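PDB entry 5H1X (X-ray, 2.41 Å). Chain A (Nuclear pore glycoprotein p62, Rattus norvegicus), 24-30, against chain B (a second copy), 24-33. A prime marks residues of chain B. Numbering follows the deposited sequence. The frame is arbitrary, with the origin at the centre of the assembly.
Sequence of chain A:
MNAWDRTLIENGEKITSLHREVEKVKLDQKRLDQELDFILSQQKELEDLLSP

Chain A, residues 24-30: KVKLDQK
Chain B, residues 24-33: KVKLDQKRLD

Both stretches are helical throughout, and both helices extend beyond the residues described in each direction. The two axes run in nearly the same sense, with 25° between their N-to-C directions, a signed crossing angle of 25°, and a closest approach of 10.4 Å. In chain A, phi and psi stay near -60° and -45°, apart from Val25 at -77°/-9° and Lys26 at -82°/-41°; in chain B, Lys26′ (-59°/-28°), Leu27′ (-79°/-41°) and Arg31′ (-73°/-34°) depart most. Regular i to i+4 hydrogen bonds run from Asp28 N to Lys24 O (3.0 Å), Gln29 N to Val25 O (3.2 Å) and Lys30 N to Lys26 O (3.0 Å). The same pattern in chain B runs from Asp28′ N to Lys24′ O (3.2 Å) through to Asp33′ N to Gln29′ O (2.8 Å), while Leu27′ N adds a weak bond to Lys24′ O (3.2 Å). The register is set by Lys26 and Val25′, whose CA atoms lie 6.5 Å apart.

No hydrogen bond or salt bridge crosses between the stretches. They meet by van der Waals packing that buries 304 Å² summed over both sides, with Gln29 (107 Å²) and Val25′ (70 Å²) contributing most. The CA-to-CB bonds of Val25 (chi1 m, -46°) and Val25′ (chi1 t, 159°) point toward the opposing stretch, and their methyls Val25 CG2 and Val25′ CG1 stand 4.3 Å apart. Compact and apolar, both valines suit a buried site between helices. Val25′ CG2 also packs against the aliphatic stem of Lys26, 3.7 Å from Lys26 CG. Lys26 starts sideways with chi1 to chi4 m, t, p, t, so its methylenes border the valine while its NZ lies farther out and bonds to a residue just beyond the stretches.

Gln29 reaches across toward chain B with chi1 t (178°), chi2 p (61°) and chi3 30°. Its OE1 comes within 3.3 Å of Gln29′ CG, and its NE2 lies 3.7 Å from both Asp28′ CB and Leu32′ CD2. Here the amide serves as packing surface; its NE2 is hydrogen-bonded elsewhere in the structure, which helps a polar group tolerate burial. Gln29′ leaves its backbone sideways (chi1 m, chi2 t, chi3 -59°), presenting methylene to the facing amide oxygen, and its own NE2 is also satisfied elsewhere. The CA-to-CB bond of Leu32′ (chi1 t, chi2 p) points toward chain A, which lets CD2 pack against the Gln29 amide. Asp28′ (chi1 m, -70°; chi2 -35°) contributes its CB.

Several charged residues stay clear of this packing. Within chain A, Lys24 (t, p, t, p) curls to Asp28 (chi1 m), forming a salt bridge with Lys24 NZ 2.9 Å from Asp28 OD2, alongside a weak hydrogen bond from Lys24 NZ to Asp28 OD1 (3.0 Å). Lys30 (t, t, m, t), Lys26′ (m, t, p, t) and Lys30′ point away from the facing helix, leaving their long chains clear of the contact.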

# COMPACT_ATOMS: atom_id res chain seq x y z
N LYS A 24 6.55 -2.15 5.06
CA LYS A 24 6.97 -0.84 4.57
C LYS A 24 5.80 -0.08 3.94
O LYS A 24 5.59 1.10 4.27
CB LYS A 24 8.11 -1.00 3.57
CG LYS A 24 8.76 0.29 3.10
CD LYS A 24 9.14 1.19 4.27
CE LYS A 24 9.66 2.55 3.80
NZ LYS A 24 8.80 3.14 2.74
N VAL A 25 5.03 -0.71 3.06
CA VAL A 25 3.95 0.04 2.41
C VAL A 25 2.73 0.24 3.31
O VAL A 25 1.84 0.98 2.95
CB VAL A 25 3.47 -0.61 1.10
CG1 VAL A 25 4.65 -1.00 0.25
CG2 VAL A 25 2.56 -1.78 1.38
N LYS A 26 2.69 -0.42 4.47
CA LYS A 26 1.63 -0.17 5.44
C LYS A 26 2.00 1.06 6.22
O LYS A 26 1.15 1.90 6.52
CB LYS A 26 1.43 -1.34 6.40
CG LYS A 26 0.76 -2.57 5.82
CD LYS A 26 1.08 -3.81 6.68
CE LYS A 26 0.39 -3.77 8.05
NZ LYS A 26 0.70 -4.97 8.89
N LEU A 27 3.28 1.15 6.57
CA LEU A 27 3.79 2.32 7.28
C LEU A 27 3.55 3.56 6.43
O LEU A 27 2.98 4.53 6.90
CB LEU A 27 5.28 2.18 7.59
CG LEU A 27 5.80 3.31 8.47
CD1 LEU A 27 5.37 3.10 9.92
CD2 LEU A 27 7.30 3.44 8.38
N ASP A 28 3.97 3.52 5.17
CA ASP A 28 3.71 4.59 4.23
C ASP A 28 2.23 4.95 4.09
O ASP A 28 1.89 6.11 4.17
CB ASP A 28 4.28 4.24 2.87
CG ASP A 28 5.78 4.37 2.83
OD1 ASP A 28 6.37 4.45 3.93
OD2 ASP A 28 6.37 4.41 1.73
N GLN A 29 1.35 3.97 3.87
CA GLN A 29 -0.06 4.33 3.72
C GLN A 29 -0.61 5.06 4.96
O GLN A 29 -1.35 6.02 4.83
CB GLN A 29 -0.91 3.12 3.42
CG GLN A 29 -2.39 3.44 3.32
CD GLN A 29 -2.71 4.43 2.20
OE1 GLN A 29 -2.01 4.47 1.18
NE2 GLN A 29 -3.76 5.24 2.39
N LYS A 30 -0.23 4.59 6.14
CA LYS A 30 -0.62 5.22 7.39
C LYS A 30 -0.06 6.63 7.48
O LYS A 30 -0.72 7.53 7.99
CB LYS A 30 -0.13 4.41 8.58
CG LYS A 30 -0.52 4.97 9.94
CD LYS A 30 -0.10 4.03 11.06
CE LYS A 30 -0.61 2.60 10.80
NZ LYS A 30 -0.35 1.70 11.97
N LYS B 24 -5.82 -4.91 1.97
CA LYS B 24 -6.30 -3.91 2.89
C LYS B 24 -5.67 -2.55 2.60
O LYS B 24 -6.34 -1.53 2.64
CB LYS B 24 -6.02 -4.37 4.32
CG LYS B 24 -5.72 -3.29 5.33
CD LYS B 24 -5.04 -3.95 6.54
CE LYS B 24 -5.78 -5.23 6.98
NZ LYS B 24 -5.02 -6.08 7.95
N VAL B 25 -4.37 -2.56 2.28
CA VAL B 25 -3.67 -1.35 1.86
C VAL B 25 -4.21 -0.81 0.54
O VAL B 25 -4.43 0.41 0.40
CB VAL B 25 -2.16 -1.61 1.71
CG1 VAL B 25 -1.53 -0.56 0.82
CG2 VAL B 25 -1.50 -1.66 3.09
N LYS B 26 -4.46 -1.70 -0.41
CA LYS B 26 -5.04 -1.29 -1.68
C LYS B 26 -6.40 -0.61 -1.51
O LYS B 26 -6.79 0.23 -2.33
CB LYS B 26 -5.19 -2.49 -2.62
CG LYS B 26 -3.93 -2.84 -3.38
CD LYS B 26 -3.94 -4.31 -3.84
CE LYS B 26 -5.17 -4.64 -4.67
NZ LYS B 26 -5.36 -6.12 -4.82
N LEU B 27 -7.12 -0.96 -0.45
CA LEU B 27 -8.44 -0.41 -0.22
C LEU B 27 -8.34 0.99 0.35
O LEU B 27 -9.08 1.88 -0.04
CB LEU B 27 -9.25 -1.31 0.71
CG LEU B 27 -10.67 -1.56 0.19
CD1 LEU B 27 -10.61 -2.20 -1.19
CD2 LEU B 27 -11.45 -2.42 1.16
N ASP B 28 -7.41 1.18 1.28
CA ASP B 28 -7.12 2.51 1.83
C ASP B 28 -6.62 3.45 0.74
O ASP B 28 -7.10 4.58 0.64
CB ASP B 28 -6.09 2.42 2.96
CG ASP B 28 -6.65 1.77 4.20
OD1 ASP B 28 -7.85 1.97 4.49
OD2 ASP B 28 -5.90 1.05 4.90
N GLN B 29 -5.67 2.98 -0.08
CA GLN B 29 -5.21 3.77 -1.22
C GLN B 29 -6.36 4.25 -2.08
O GLN B 29 -6.43 5.41 -2.46
CB GLN B 29 -4.25 2.97 -2.10
CG GLN B 29 -2.88 2.77 -1.52
CD GLN B 29 -1.91 2.27 -2.56
OE1 GLN B 29 -2.12 1.21 -3.17
NE2 GLN B 29 -0.87 3.04 -2.81
N LYS B 30 -7.26 3.32 -2.40
CA LYS B 30 -8.41 3.59 -3.23
C LYS B 30 -9.29 4.66 -2.59
O LYS B 30 -9.80 5.54 -3.28
CB LYS B 30 -9.19 2.29 -3.46
CG LYS B 30 -10.70 2.43 -3.53
CD LYS B 30 -11.34 1.39 -4.46
CE LYS B 30 -12.86 1.56 -4.52
NZ LYS B 30 -13.33 2.06 -5.85
N ARG B 31 -9.45 4.59 -1.27
CA ARG B 31 -10.29 5.54 -0.55
C ARG B 31 -9.60 6.89 -0.46
O ARG B 31 -10.24 7.94 -0.48
CB ARG B 31 -10.59 5.02 0.85
CG ARG B 31 -11.33 5.99 1.74
CD ARG B 31 -10.67 6.02 3.11
NE ARG B 31 -10.65 4.68 3.69
CZ ARG B 31 -9.75 4.27 4.57
NH1 ARG B 31 -8.78 5.10 4.96
NH2 ARG B 31 -9.80 3.03 5.05
N LEU B 32 -8.28 6.85 -0.37
CA LEU B 32 -7.47 8.05 -0.31
C LEU B 32 -7.49 8.77 -1.65
O LEU B 32 -7.61 10.00 -1.71
CB LEU B 32 -6.03 7.70 0.09
CG LEU B 32 -5.09 8.90 0.15
CD1 LEU B 32 -5.74 10.01 0.99
CD2 LEU B 32 -3.72 8.52 0.70
N ASP B 33 -7.36 7.99 -2.72
CA ASP B 33 -7.41 8.57 -4.05
C ASP B 33 -8.75 9.29 -4.27
O ASP B 33 -8.77 10.43 -4.75
CB ASP B 33 -7.20 7.50 -5.10
CG ASP B 33 -6.98 8.07 -6.47
OD1 ASP B 33 -5.95 8.75 -6.68
OD2 ASP B 33 -7.85 7.85 -7.35